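Local coordinates for catecholate siderophore receptor Fiu (Escherichia coli, PDB 6BPM), which imports iron bound to catecholate siderophores across the outer membrane, using energy supplied through TonB, and serves as a receptor for several microcins, at residues F161-L166 / M183-H188; T56-A61 / V107-F112; D640-G645 / A676-R681; S79-A84 / Y304-I309. All coordinates share one frame; numbering follows the deposited sequence.

Following the chain from the N terminus, the plug domain comes first. Interaction 2 closes a loop of 45 residues within it, joining the start of helix 58-62 to the loop before strand 114-121. Interaction 4 starts inside that loop, at 79-84, and ends on barrel strand 289-310, so the two cross. It ties plug to barrel over 219 intervening residues. Interaction 1, a hairpin of two early barrel strands, is nested inside that long span. It touches interaction 2, where Arg163 and Glu185 meet Asp110 and Thr56. Asp83 of 79-84 also touches interaction 2. Interaction 3 follows in series and joins two late barrel strands, about 14 Å from interaction 1 at the nearest atoms.

Interaction 1: F161-L166 / M183-H188; sequences FRRGTL and MGEKTH. With POG ((20S)-2,5,8,11,14,17-hexamethyl-3,6,9,12,15,18-hexaoxahenicosane-1,20-diol), chain C.
Arg163 and Glu185 face each other as a non-hydrogen-bonded antiparallel pair, and a salt bridge joins their side chains. Arg163 NE donates to Glu185 OE1 at 2.8 Å, on the lone pair turned away from the other oxygen. The guanidinium and carboxylate planes are 56° apart, so the two groups do not pair flat. Met183 CG lies over one face of the guanidinium, 3.9 Å from Arg163 CZ. The Phe161 ring, swung beside its own carbonyl carbon (chi1 174°), brings CZ to 3.8 Å from Glu185 OE1. Thr187 OG1 sits at the edge of that ring. This is the tightly packed face. Replacing Arg163 by an alanine is likely to leave Glu185 without this charged mate and to open a gap beside Met183 CG.

The other face is looser. Arg162 and Lys186 run side by side there, with Arg162 NH2 4.1 Å from Lys186 CB. Gly164 and Gly184 share two backbone hydrogen bonds, and the bound POG chain covers them, its C11 3.4 Å from Gly184 CA. A CB on either glycine would clash with POG.

The two strands form a hairpin of the barrel wall, flanked by strands 149-157 and 195-208. On the packed face the plug lies against it: Thr56 bonds to Glu185, and Asp110 pairs with Arg163, although Arg163 NH2 is modelled too close for its exact place to be trusted.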
loop_
_atom_site.group_PDB
_atom_site.type_symbol
_atom_site.label_atom_id
_atom_site.label_comp_id
_atom_site.label_asym_id
_atom_site.label_seq_id
_atom_site.Cartn_x
_atom_site.Cartn_y
_atom_site.Cartn_z
ATOM N N PHE A 161 5.974 -4.179 -23.447
ATOM C CA PHE A 161 6.102 -3.232 -22.344
ATOM C C PHE A 161 7.078 -2.145 -22.765
ATOM O O PHE A 161 8.226 -2.449 -23.105
ATOM C CB PHE A 161 6.602 -3.931 -21.081
ATOM C CG PHE A 161 6.906 -2.994 -19.944
ATOM C CD1 PHE A 161 8.109 -2.311 -19.902
ATOM C CD2 PHE A 161 6.003 -2.813 -18.909
ATOM C CE1 PHE A 161 8.391 -1.451 -18.874
ATOM C CE2 PHE A 161 6.294 -1.955 -17.865
ATOM C CZ PHE A 161 7.493 -1.280 -17.847
ATOM N N ARG A 162 6.645 -0.887 -22.716
ATOM C CA ARG A 162 7.494 0.247 -23.084
ATOM C C ARG A 162 7.468 1.288 -21.981
ATOM O O ARG A 162 6.403 1.619 -21.447
ATOM C CB ARG A 162 7.050 0.890 -24.396
ATOM C CG ARG A 162 7.453 0.139 -25.628
ATOM C CD ARG A 162 6.583 0.589 -26.756
ATOM N NE ARG A 162 5.243 0.039 -26.578
ATOM C CZ ARG A 162 4.137 0.544 -27.115
ATOM N NH1 ARG A 162 4.190 1.635 -27.875
ATOM N NH2 ARG A 162 2.971 -0.044 -26.884
ATOM N N ARG A 163 8.642 1.788 -21.629
ATOM C CA ARG A 163 8.744 2.762 -20.555
ATOM C C ARG A 163 9.875 3.724 -20.861
ATOM O O ARG A 163 10.925 3.328 -21.383
ATOM C CB ARG A 163 8.971 2.088 -19.193
ATOM C CG ARG A 163 9.295 3.056 -18.104
ATOM C CD ARG A 163 9.389 2.408 -16.728
ATOM N NE ARG A 163 8.216 2.819 -15.975
ATOM C CZ ARG A 163 8.251 3.663 -14.956
ATOM N NH1 ARG A 163 9.405 4.128 -14.558
ATOM N NH2 ARG A 163 7.131 4.021 -14.342
ATOM N N GLY A 164 9.641 4.987 -20.557
ATOM C CA GLY A 164 10.687 5.977 -20.677
ATOM C C GLY A 164 10.604 6.849 -19.457
ATOM O O GLY A 164 9.494 7.168 -19.005
ATOM N N THR A 165 11.752 7.239 -18.915
ATOM C CA THR A 165 11.792 8.142 -17.772
ATOM C C THR A 165 12.881 9.152 -18.043
ATOM O O THR A 165 13.848 8.854 -18.752
ATOM C CB THR A 165 12.108 7.437 -16.445
ATOM O OG1 THR A 165 13.312 6.676 -16.610
ATOM C CG2 THR A 165 10.981 6.493 -16.030
ATOM N N LEU A 166 12.721 10.343 -17.475
ATOM C CA LEU A 166 13.716 11.391 -17.627
ATOM C C LEU A 166 13.825 12.149 -16.314
ATOM O O LEU A 166 12.807 12.500 -15.703
ATOM C CB LEU A 166 13.352 12.322 -18.788
ATOM C CG LEU A 166 14.371 13.383 -19.178
ATOM C CD1 LEU A 166 15.628 12.729 -19.747
ATOM C CD2 LEU A 166 13.753 14.312 -20.195
ATOM N N MET A 183 7.855 10.646 -16.871
ATOM C CA MET A 183 7.693 9.222 -17.059
ATOM C C MET A 183 6.615 8.979 -18.103
ATOM O O MET A 183 5.603 9.689 -18.158
ATOM C CB MET A 183 7.320 8.541 -15.730
ATOM C CG MET A 183 6.769 7.118 -15.849
ATOM S SD MET A 183 5.020 7.000 -16.223
ATOM C CE MET A 183 4.293 7.833 -14.831
ATOM N N GLY A 184 6.842 7.958 -18.916
ATOM C CA GLY A 184 5.804 7.423 -19.769
ATOM C C GLY A 184 5.889 5.907 -19.790
ATOM O O GLY A 184 6.987 5.334 -19.881
ATOM N N GLU A 185 4.740 5.244 -19.685
ATOM C CA GLU A 185 4.717 3.789 -19.672
ATOM C C GLU A 185 3.467 3.291 -20.373
ATOM O O GLU A 185 2.366 3.759 -20.071
ATOM C CB GLU A 185 4.765 3.262 -18.229
ATOM C CG GLU A 185 4.858 1.740 -18.092
ATOM C CD GLU A 185 4.784 1.277 -16.631
ATOM O OE1 GLU A 185 5.795 1.443 -15.897
ATOM O OE2 GLU A 185 3.728 0.749 -16.214
ATOM N N LYS A 186 3.638 2.298 -21.248
ATOM C CA LYS A 186 2.555 1.670 -22.002
ATOM C C LYS A 186 2.800 0.169 -22.054
ATOM O O LYS A 186 3.893 -0.259 -22.434
ATOM C CB LYS A 186 2.488 2.202 -23.433
ATOM C CG LYS A 186 1.747 3.493 -23.630
ATOM C CD LYS A 186 1.395 3.620 -25.104
ATOM C CE LYS A 186 0.014 4.184 -25.308
ATOM N NZ LYS A 186 -0.312 4.070 -26.740
ATOM N N THR A 187 1.794 -0.633 -21.709
ATOM C CA THR A 187 2.020 -2.072 -21.719
ATOM C C THR A 187 0.716 -2.856 -21.842
ATOM O O THR A 187 -0.339 -2.413 -21.378
ATOM C CB THR A 187 2.744 -2.507 -20.440
ATOM O OG1 THR A 187 3.127 -3.882 -20.549
ATOM C CG2 THR A 187 1.823 -2.337 -19.243
ATOM N N HIS A 188 0.813 -4.032 -22.467
ATOM C CA HIS A 188 -0.151 -5.107 -22.256
ATOM C C HIS A 188 0.341 -5.988 -21.110
ATOM O O HIS A 188 1.414 -5.769 -20.546
ATOM C CB HIS A 188 -0.355 -5.928 -23.528
ATOM C CG HIS A 188 -0.887 -5.124 -24.668
ATOM N ND1 HIS A 188 -0.072 -4.538 -25.611
ATOM C CD2 HIS A 188 -2.153 -4.768 -24.986
ATOM C CE1 HIS A 188 -0.815 -3.870 -26.474
ATOM N NE2 HIS A 188 -2.082 -3.992 -26.116
HETATM O OH POG C . 11.257 0.540 -27.446
HETATM C C2 POG C . 10.966 1.426 -28.488
HETATM C C1 POG C . 12.175 1.548 -29.410
HETATM C C3 POG C . 10.624 2.786 -27.891
HETATM O O2 POG C . 10.204 2.609 -26.565
HETATM C C5 POG C . 10.928 3.255 -25.548
HETATM O O1 POG C . 15.004 9.134 -22.545
HETATM C C4 POG C . 14.151 8.094 -22.933
HETATM C C6 POG C . 12.813 8.659 -23.393
HETATM O O3 POG C . 12.035 9.077 -22.289
HETATM C C7 POG C . 10.643 9.069 -22.514
HETATM C C8 POG C . 9.833 9.741 -21.417
HETATM O O4 POG C . 8.654 10.235 -21.996
HETATM C C9 POG C . 7.897 9.228 -22.614
HETATM C C10 POG C . 6.398 9.561 -22.608
HETATM O O5 POG C . 5.725 8.749 -23.545
HETATM C C11 POG C . 5.611 7.403 -23.139
HETATM C C12 POG C . 5.648 6.432 -24.329
HETATM O O6 POG C . 6.371 5.274 -24.025
HETATM C C13 POG C . 7.733 5.437 -23.722
HETATM C C14 POG C . 8.597 4.674 -24.723
HETATM O O7 POG C . 9.826 5.349 -24.846
HETATM C C15 POG C . 10.809 4.787 -25.683
HETATM C C16 POG C . 12.384 2.795 -25.581
HETATM C C17 POG C . 7.905 4.516 -26.084
HETATM C C18 POG C . 6.264 7.085 -25.563
HETATM C C19 POG C . 6.213 11.026 -22.958
HETATM C C20 POG C . 10.630 10.866 -20.787
HETATM C C21 POG C . 12.128 7.567 -24.225
#

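Interaction 2: T56-A61 / V107-F112; sequences TNLTDA and VSRDTF
With chi1 at 54°, Thr111 turns both branches of its side chain to Thr56 and Asn57. OG1 lies between its own backbone N and carbonyl carbon, and Thr111 OG1 is 3.2 Å from Thr56 C, while Thr111 CG2 comes within 3.4 Å of Asn57 C. Asn57 has a similar first torsion, 65°, which carries its amide away from the 107-112 segment and over the start of the helix. There Asn57 OD1 accepts from Asp60 N at 3.2 Å, an N-cap bond. Asn57 ND2 bonds in turn to Asp60 OD2, which fixes the rotation of the amide.

Asn57 and Asp110 form a single backbone bridge. On one side of it Leu58 N donates to Arg109 O at 2.8 Å, nearly straight on to the carbonyl. This gives an N-H of the first helical turn an acceptor. On the other side Thr111 N donates to Thr56 O at 3.0 Å, from 56° above the carbonyl plane. Asn57 CB also rests on Arg109 O, at 3.2 Å. Asp110 OD1 accepts from Phe112 N at 2.8 Å, an Asx turn that holds the carboxylate and the loop together.

The contact joins helix 58-62 of the plug to the loop leading into strand 114-121. Arg109 makes salt bridges to Asp103 and Asp83 and touches Ile96 of strand 96-98. Asp110 OD2 makes a salt bridge to Arg199 of strand 195-208, in the barrel wall.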
loop_
_atom_site.group_PDB
_atom_site.type_symbol
_atom_site.label_atom_id
_atom_site.label_comp_id
_atom_site.label_asym_id
_atom_site.label_seq_id
_atom_site.Cartn_x
_atom_site.Cartn_y
_atom_site.Cartn_z
ATOM N N THR A 56 8.940 -0.293 -10.924
ATOM C CA THR A 56 8.455 0.981 -11.427
ATOM C C THR A 56 7.234 1.485 -10.676
ATOM O O THR A 56 6.713 2.553 -11.018
ATOM C CB THR A 56 8.104 0.893 -12.928
ATOM O OG1 THR A 56 6.809 0.295 -13.099
ATOM C CG2 THR A 56 9.154 0.068 -13.716
ATOM N N ASN A 57 6.745 0.757 -9.681
ATOM C CA ASN A 57 5.647 1.254 -8.867
ATOM C C ASN A 57 5.873 0.787 -7.427
ATOM O O ASN A 57 6.739 -0.039 -7.154
ATOM C CB ASN A 57 4.304 0.776 -9.408
ATOM C CG ASN A 57 4.164 -0.721 -9.321
ATOM O OD1 ASN A 57 3.844 -1.246 -8.259
ATOM N ND2 ASN A 57 4.470 -1.423 -10.405
ATOM N N LEU A 58 5.058 1.319 -6.506
ATOM C CA LEU A 58 5.212 1.048 -5.078
ATOM C C LEU A 58 5.090 -0.444 -4.765
ATOM O O LEU A 58 5.915 -1.014 -4.044
ATOM C CB LEU A 58 4.160 1.843 -4.289
ATOM C CG LEU A 58 4.126 1.695 -2.764
ATOM C CD1 LEU A 58 5.507 2.074 -2.194
ATOM C CD2 LEU A 58 2.997 2.513 -2.094
ATOM N N THR A 59 4.066 -1.094 -5.306
ATOM C CA THR A 59 3.846 -2.496 -4.995
ATOM C C THR A 59 5.092 -3.320 -5.293
ATOM O O THR A 59 5.521 -4.118 -4.464
ATOM C CB THR A 59 2.622 -2.997 -5.756
ATOM O OG1 THR A 59 1.458 -2.429 -5.144
ATOM C CG2 THR A 59 2.507 -4.517 -5.694
ATOM N N ASP A 60 5.726 -3.102 -6.440
ATOM C CA ASP A 60 6.913 -3.885 -6.729
ATOM C C ASP A 60 8.091 -3.456 -5.867
ATOM O O ASP A 60 9.018 -4.255 -5.658
ATOM C CB ASP A 60 7.256 -3.808 -8.215
ATOM C CG ASP A 60 6.155 -4.391 -9.089
ATOM O OD1 ASP A 60 5.597 -5.456 -8.726
ATOM O OD2 ASP A 60 5.847 -3.789 -10.141
ATOM N N ALA A 61 8.088 -2.214 -5.376
ATOM C CA ALA A 61 9.129 -1.813 -4.437
ATOM C C ALA A 61 8.963 -2.543 -3.110
ATOM O O ALA A 61 9.952 -2.967 -2.498
ATOM C CB ALA A 61 9.102 -0.294 -4.227
ATOM N N VAL A 107 -5.194 3.569 -6.477
ATOM C CA VAL A 107 -4.463 3.617 -7.737
ATOM C C VAL A 107 -3.052 3.125 -7.450
ATOM O O VAL A 107 -2.612 3.085 -6.301
ATOM C CB VAL A 107 -4.426 5.032 -8.360
ATOM C CG1 VAL A 107 -5.821 5.599 -8.481
ATOM C CG2 VAL A 107 -3.524 5.965 -7.551
ATOM N N SER A 108 -2.361 2.689 -8.497
ATOM C CA SER A 108 -0.968 2.295 -8.335
ATOM C C SER A 108 -0.055 3.518 -8.440
ATOM O O SER A 108 -0.277 4.421 -9.254
ATOM C CB SER A 108 -0.585 1.225 -9.356
ATOM O OG SER A 108 -1.067 1.560 -10.633
ATOM N N ARG A 109 0.973 3.548 -7.601
ATOM C CA ARG A 109 1.860 4.700 -7.492
ATOM C C ARG A 109 3.180 4.416 -8.200
ATOM O O ARG A 109 3.905 3.482 -7.834
ATOM C CB ARG A 109 2.085 5.068 -6.027
ATOM C CG ARG A 109 0.818 5.665 -5.410
ATOM C CD ARG A 109 0.861 5.667 -3.894
ATOM N NE ARG A 109 -0.409 6.108 -3.322
ATOM C CZ ARG A 109 -1.439 5.284 -3.122
ATOM N NH1 ARG A 109 -1.328 4.012 -3.457
ATOM N NH2 ARG A 109 -2.568 5.726 -2.585
ATOM N N ASP A 110 3.462 5.197 -9.240
ATOM C CA ASP A 110 4.720 5.071 -9.968
ATOM C C ASP A 110 5.847 5.569 -9.077
ATOM O O ASP A 110 5.637 6.430 -8.220
ATOM C CB ASP A 110 4.635 5.868 -11.273
ATOM C CG ASP A 110 5.696 5.495 -12.264
ATOM O OD1 ASP A 110 6.852 5.975 -12.111
ATOM O OD2 ASP A 110 5.371 4.717 -13.198
ATOM N N THR A 111 7.040 4.992 -9.244
ATOM C CA THR A 111 8.189 5.355 -8.419
ATOM C C THR A 111 9.138 6.336 -9.108
ATOM O O THR A 111 10.276 6.503 -8.652
ATOM C CB THR A 111 8.969 4.107 -7.994
ATOM O OG1 THR A 111 9.326 3.347 -9.151
ATOM C CG2 THR A 111 8.159 3.240 -7.006
ATOM N N PHE A 112 8.699 6.985 -10.197
ATOM C CA PHE A 112 9.618 7.800 -10.987
ATOM C C PHE A 112 10.061 9.046 -10.232
ATOM O O PHE A 112 11.183 9.526 -10.426
ATOM C CB PHE A 112 8.975 8.175 -12.334
ATOM C CG PHE A 112 7.952 9.293 -12.243
ATOM C CD1 PHE A 112 6.700 9.072 -11.659
ATOM C CD2 PHE A 112 8.244 10.562 -12.737
ATOM C CE1 PHE A 112 5.764 10.104 -11.556
ATOM C CE2 PHE A 112 7.307 11.612 -12.644
ATOM C CZ PHE A 112 6.070 11.386 -12.061
#

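Interaction 3: D640-G645 / A676-R681; sequences DDISVG and AKLGYR
Lys677 lies across from Gly645 in a hydrogen-bonded antiparallel pair. Its CB packs beside the glycine, 4.1 Å from Gly645 CA. The chain bends at the next bond (chi2 -95°), and the side chain touches Trp633 and Gln635 of strand 628-636 and Gln689 and Asn691 of strand 686-693. NZ at the tip comes to 3.4 Å from Ser643 OG, two residues along the opposite strand. Ser643 OG also rests 3.4 Å from Gly679 CA. A CB on Gly679 would clash with this hydroxyl.

The other face of the sheet is mostly apolar. Val644 CG2 and Leu678 CD2 touch at 3.7 Å, their side chains pointing the same way. Ile642 CG1 meets the edge of the Tyr680 ring, 3.8 Å from CD1. Asp641, just before the strand, brings its CB to 4.0 Å from Tyr680 CE1. Backbone hydrogen bonds run along the whole pair, from Asp641 O with Arg681 N to a weak one between Lys677 N and Gly645 O.

One face thus carries hydroxyl and ammonium groups, while the other puts Ile642, Val644, Leu678 and Tyr680 on the surface. This two-sidedness is consistent with an outer-membrane barrel wall that turns its apolar face to lipid.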
loop_
_atom_site.group_PDB
_atom_site.type_symbol
_atom_site.label_atom_id
_atom_site.label_comp_id
_atom_site.label_asym_id
_atom_site.label_seq_id
_atom_site.Cartn_x
_atom_site.Cartn_y
_atom_site.Cartn_z
ATOM N N ASP A 640 34.382 -4.893 -13.957
ATOM C CA ASP A 640 34.152 -3.456 -14.049
ATOM C C ASP A 640 32.956 -3.136 -14.938
ATOM O O ASP A 640 32.243 -2.157 -14.692
ATOM C CB ASP A 640 35.396 -2.748 -14.593
ATOM C CG ASP A 640 36.507 -2.604 -13.563
ATOM O OD1 ASP A 640 36.493 -3.315 -12.539
ATOM O OD2 ASP A 640 37.401 -1.757 -13.782
ATOM N N ASP A 641 32.692 -3.968 -15.938
ATOM C CA ASP A 641 31.578 -3.741 -16.840
ATOM C C ASP A 641 30.360 -4.589 -16.515
ATOM O O ASP A 641 29.233 -4.110 -16.678
ATOM C CB ASP A 641 31.992 -4.028 -18.290
ATOM C CG ASP A 641 33.120 -3.138 -18.770
ATOM O OD1 ASP A 641 33.362 -2.087 -18.138
ATOM O OD2 ASP A 641 33.748 -3.482 -19.795
ATOM N N ILE A 642 30.540 -5.820 -16.039
ATOM C CA ILE A 642 29.441 -6.768 -15.905
ATOM C C ILE A 642 29.066 -6.890 -14.436
ATOM O O ILE A 642 29.930 -7.112 -13.580
ATOM C CB ILE A 642 29.790 -8.138 -16.511
ATOM C CG1 ILE A 642 30.046 -7.998 -18.018
ATOM C CG2 ILE A 642 28.646 -9.128 -16.262
ATOM C CD1 ILE A 642 30.574 -9.261 -18.698
ATOM N N SER A 643 27.778 -6.736 -14.151
ATOM C CA SER A 643 27.185 -6.989 -12.850
ATOM C C SER A 643 26.068 -8.024 -12.974
ATOM O O SER A 643 25.487 -8.226 -14.039
ATOM C CB SER A 643 26.647 -5.696 -12.235
ATOM O OG SER A 643 25.639 -5.149 -13.050
ATOM N N VAL A 644 25.784 -8.685 -11.863
ATOM C CA VAL A 644 24.834 -9.787 -11.806
ATOM C C VAL A 644 23.988 -9.631 -10.556
ATOM O O VAL A 644 24.508 -9.318 -9.483
ATOM C CB VAL A 644 25.563 -11.146 -11.800
ATOM C CG1 VAL A 644 24.682 -12.208 -11.215
ATOM C CG2 VAL A 644 25.960 -11.529 -13.214
ATOM N N GLY A 645 22.688 -9.856 -10.689
ATOM C CA GLY A 645 21.785 -9.768 -9.560
ATOM C C GLY A 645 20.864 -10.966 -9.536
ATOM O O GLY A 645 20.614 -11.601 -10.557
ATOM N N ALA A 676 16.203 -12.625 -11.659
ATOM C CA ALA A 676 17.610 -12.436 -12.013
ATOM C C ALA A 676 17.788 -11.091 -12.720
ATOM O O ALA A 676 16.819 -10.386 -13.019
ATOM C CB ALA A 676 18.146 -13.584 -12.878
ATOM N N LYS A 677 19.047 -10.690 -12.893
ATOM C CA LYS A 677 19.357 -9.386 -13.466
ATOM C C LYS A 677 20.751 -9.418 -14.081
ATOM O O LYS A 677 21.630 -10.141 -13.621
ATOM C CB LYS A 677 19.258 -8.308 -12.380
ATOM C CG LYS A 677 19.490 -6.893 -12.809
ATOM C CD LYS A 677 20.910 -6.447 -12.610
ATOM C CE LYS A 677 20.972 -4.915 -12.655
ATOM N NZ LYS A 677 22.326 -4.442 -12.995
ATOM N N LEU A 678 20.953 -8.617 -15.112
ATOM C CA LEU A 678 22.258 -8.479 -15.746
ATOM C C LEU A 678 22.482 -7.017 -16.081
ATOM O O LEU A 678 21.573 -6.344 -16.574
ATOM C CB LEU A 678 22.383 -9.311 -17.019
ATOM C CG LEU A 678 23.047 -10.669 -16.924
ATOM C CD1 LEU A 678 23.041 -11.323 -18.291
ATOM C CD2 LEU A 678 24.468 -10.461 -16.459
ATOM N N GLY A 679 23.678 -6.531 -15.798
ATOM C CA GLY A 679 24.025 -5.146 -16.077
ATOM C C GLY A 679 25.327 -5.065 -16.843
ATOM O O GLY A 679 26.276 -5.799 -16.552
ATOM N N TYR A 680 25.344 -4.202 -17.866
ATOM C CA TYR A 680 26.538 -3.995 -18.680
ATOM C C TYR A 680 26.813 -2.507 -18.870
ATOM O O TYR A 680 25.995 -1.795 -19.459
ATOM C CB TYR A 680 26.391 -4.707 -20.021
ATOM C CG TYR A 680 27.641 -4.644 -20.835
ATOM C CD1 TYR A 680 28.682 -5.521 -20.585
ATOM C CD2 TYR A 680 27.777 -3.742 -21.869
ATOM C CE1 TYR A 680 29.840 -5.480 -21.317
ATOM C CE2 TYR A 680 28.940 -3.697 -22.617
ATOM C CZ TYR A 680 29.967 -4.572 -22.331
ATOM O OH TYR A 680 31.128 -4.544 -23.061
ATOM N N ARG A 681 27.979 -2.043 -18.412
ATOM C CA ARG A 681 28.374 -0.639 -18.545
ATOM C C ARG A 681 29.163 -0.461 -19.840
ATOM O O ARG A 681 30.244 -1.037 -19.989
ATOM C CB ARG A 681 29.225 -0.203 -17.352
ATOM C CG ARG A 681 29.600 1.267 -17.315
ATOM C CD ARG A 681 30.666 1.534 -16.262
ATOM N NE ARG A 681 30.899 2.961 -16.009
ATOM C CZ ARG A 681 31.767 3.738 -16.653
ATOM N NH1 ARG A 681 32.522 3.250 -17.626
ATOM N NH2 ARG A 681 31.873 5.018 -16.318
#

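Interaction 4: S79-A84 / Y304-I309; sequences STTGDA and YLMTAI
This contact belongs to the interface between plug and barrel, where a plug loop meets the inner wall. A water molecule bridges Ser79, Thr81 and Tyr304. It donates to Ser79 O at 3.1 Å and is hydrogen-bonded to Tyr304 OH at 2.7 Å and to Thr81 OG1. The water lies at the edge of the Tyr304 ring, in its plane. Thr81 OG1 also comes within 3.4 Å of Tyr304 CE2, approaching the ring at a slant.

Met306, two residues further along the strand, supplies the apolar half of the contact. With chi1 at 62° its CG lies between the backbone N and the carbonyl carbon. The chain then extends as far as SD and bends there (chi3 -52°), which brings CE to Ser79. Met306 SD touches Ser79 CB at 3.6 Å and meets Thr81 CG2 tip to tip at 3.8 Å. The terminal methyl, Met306 CE, packs on Ser79 CB at 3.7 Å.

A phenylalanine in place of Tyr304 would probably leave the bridging water without its bond to the tyrosine hydroxyl, and so remove one polar link between wall and loop.

The chemistry is mixed. The thioether of Met306 meets the loop by van der Waals packing, while polar groups of both segments are joined through one shared water. Ser79 OG adds hydrogen bonds to Asn333 of strand 327-354 and to Arg710, so the loop has further polar ties beyond this strand.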
loop_
_atom_site.group_PDB
_atom_site.type_symbol
_atom_site.label_atom_id
_atom_site.label_comp_id
_atom_site.label_asym_id
_atom_site.label_seq_id
_atom_site.Cartn_x
_atom_site.Cartn_y
_atom_site.Cartn_z
ATOM N N SER A 79 -13.985 -4.849 -6.048
ATOM C CA SER A 79 -12.679 -5.428 -6.305
ATOM C C SER A 79 -11.607 -4.463 -5.811
ATOM O O SER A 79 -11.826 -3.247 -5.775
ATOM C CB SER A 79 -12.494 -5.721 -7.794
ATOM O OG SER A 79 -13.344 -6.775 -8.205
ATOM N N THR A 80 -10.441 -5.002 -5.433
ATOM C CA THR A 80 -9.309 -4.151 -5.086
ATOM C C THR A 80 -8.555 -3.770 -6.359
ATOM O O THR A 80 -8.468 -4.547 -7.314
ATOM C CB THR A 80 -8.342 -4.824 -4.091
ATOM O OG1 THR A 80 -7.868 -6.065 -4.622
ATOM C CG2 THR A 80 -9.001 -5.052 -2.718
ATOM N N THR A 81 -8.027 -2.548 -6.371
ATOM C CA THR A 81 -7.294 -2.033 -7.519
ATOM C C THR A 81 -6.119 -1.209 -7.010
ATOM O O THR A 81 -6.179 -0.630 -5.922
ATOM C CB THR A 81 -8.187 -1.173 -8.440
ATOM O OG1 THR A 81 -9.003 -0.293 -7.655
ATOM C CG2 THR A 81 -9.093 -2.062 -9.270
ATOM N N GLY A 82 -5.038 -1.187 -7.786
ATOM C CA GLY A 82 -3.879 -0.391 -7.394
ATOM C C GLY A 82 -3.111 -0.960 -6.206
ATOM O O GLY A 82 -2.925 -2.174 -6.068
ATOM N N ASP A 83 -2.642 -0.064 -5.335
ATOM C CA ASP A 83 -1.804 -0.444 -4.193
ATOM C C ASP A 83 -2.674 -0.858 -3.001
ATOM O O ASP A 83 -2.725 -0.187 -1.966
ATOM C CB ASP A 83 -0.865 0.698 -3.816
ATOM C CG ASP A 83 0.121 1.070 -4.929
ATOM O OD1 ASP A 83 0.509 0.196 -5.743
ATOM O OD2 ASP A 83 0.524 2.258 -4.978
ATOM N N ALA A 84 -3.381 -1.984 -3.164
ATOM C CA ALA A 84 -4.196 -2.561 -2.082
ATOM C C ALA A 84 -3.319 -3.464 -1.212
ATOM O O ALA A 84 -3.357 -4.691 -1.286
ATOM C CB ALA A 84 -5.391 -3.313 -2.642
ATOM N N TYR A 304 -13.955 3.742 -12.610
ATOM C CA TYR A 304 -13.683 2.510 -13.328
ATOM C C TYR A 304 -14.926 1.640 -13.356
ATOM O O TYR A 304 -15.817 1.737 -12.505
ATOM C CB TYR A 304 -12.482 1.745 -12.740
ATOM C CG TYR A 304 -12.639 1.132 -11.341
ATOM C CD1 TYR A 304 -13.616 0.179 -11.077
ATOM C CD2 TYR A 304 -11.763 1.458 -10.307
ATOM C CE1 TYR A 304 -13.752 -0.391 -9.820
ATOM C CE2 TYR A 304 -11.889 0.881 -9.028
ATOM C CZ TYR A 304 -12.889 -0.041 -8.799
ATOM O OH TYR A 304 -13.049 -0.627 -7.570
ATOM N N LEU A 305 -14.942 0.767 -14.357
ATOM C CA LEU A 305 -15.929 -0.289 -14.517
ATOM C C LEU A 305 -15.143 -1.558 -14.783
ATOM O O LEU A 305 -14.353 -1.603 -15.739
ATOM C CB LEU A 305 -16.894 0.012 -15.672
ATOM C CG LEU A 305 -17.742 -1.153 -16.189
ATOM C CD1 LEU A 305 -18.802 -1.538 -15.145
ATOM C CD2 LEU A 305 -18.410 -0.776 -17.514
ATOM N N MET A 306 -15.331 -2.570 -13.919
ATOM C CA MET A 306 -14.613 -3.835 -14.023
ATOM C C MET A 306 -15.549 -4.980 -13.659
ATOM O O MET A 306 -16.629 -4.780 -13.079
ATOM C CB MET A 306 -13.381 -3.856 -13.132
ATOM C CG MET A 306 -13.702 -3.705 -11.654
ATOM S SD MET A 306 -12.193 -3.640 -10.680
ATOM C CE MET A 306 -11.363 -5.115 -11.275
ATOM N N THR A 307 -15.109 -6.196 -13.998
ATOM C CA THR A 307 -15.945 -7.387 -13.940
ATOM C C THR A 307 -15.559 -8.304 -12.783
ATOM O O THR A 307 -14.405 -8.728 -12.670
ATOM C CB THR A 307 -15.862 -8.148 -15.266
ATOM O OG1 THR A 307 -16.382 -7.319 -16.304
ATOM C CG2 THR A 307 -16.688 -9.430 -15.216
ATOM N N ALA A 308 -16.550 -8.662 -11.971
ATOM C CA ALA A 308 -16.453 -9.731 -10.989
ATOM C C ALA A 308 -17.327 -10.898 -11.445
ATOM O O ALA A 308 -18.484 -10.698 -11.820
ATOM C CB ALA A 308 -16.914 -9.229 -9.623
ATOM N N ILE A 309 -16.777 -12.107 -11.438
ATOM C CA ILE A 309 -17.514 -13.303 -11.844
ATOM C C ILE A 309 -17.904 -14.114 -10.606
ATOM O O ILE A 309 -17.286 -14.029 -9.542
ATOM C CB ILE A 309 -16.719 -14.174 -12.835
ATOM C CG1 ILE A 309 -15.460 -14.735 -12.180
ATOM C CG2 ILE A 309 -16.344 -13.404 -14.081
ATOM C CD1 ILE A 309 -14.576 -15.420 -13.193
HETATM O O HOH W 1 -10.869 -0.267 -5.938
#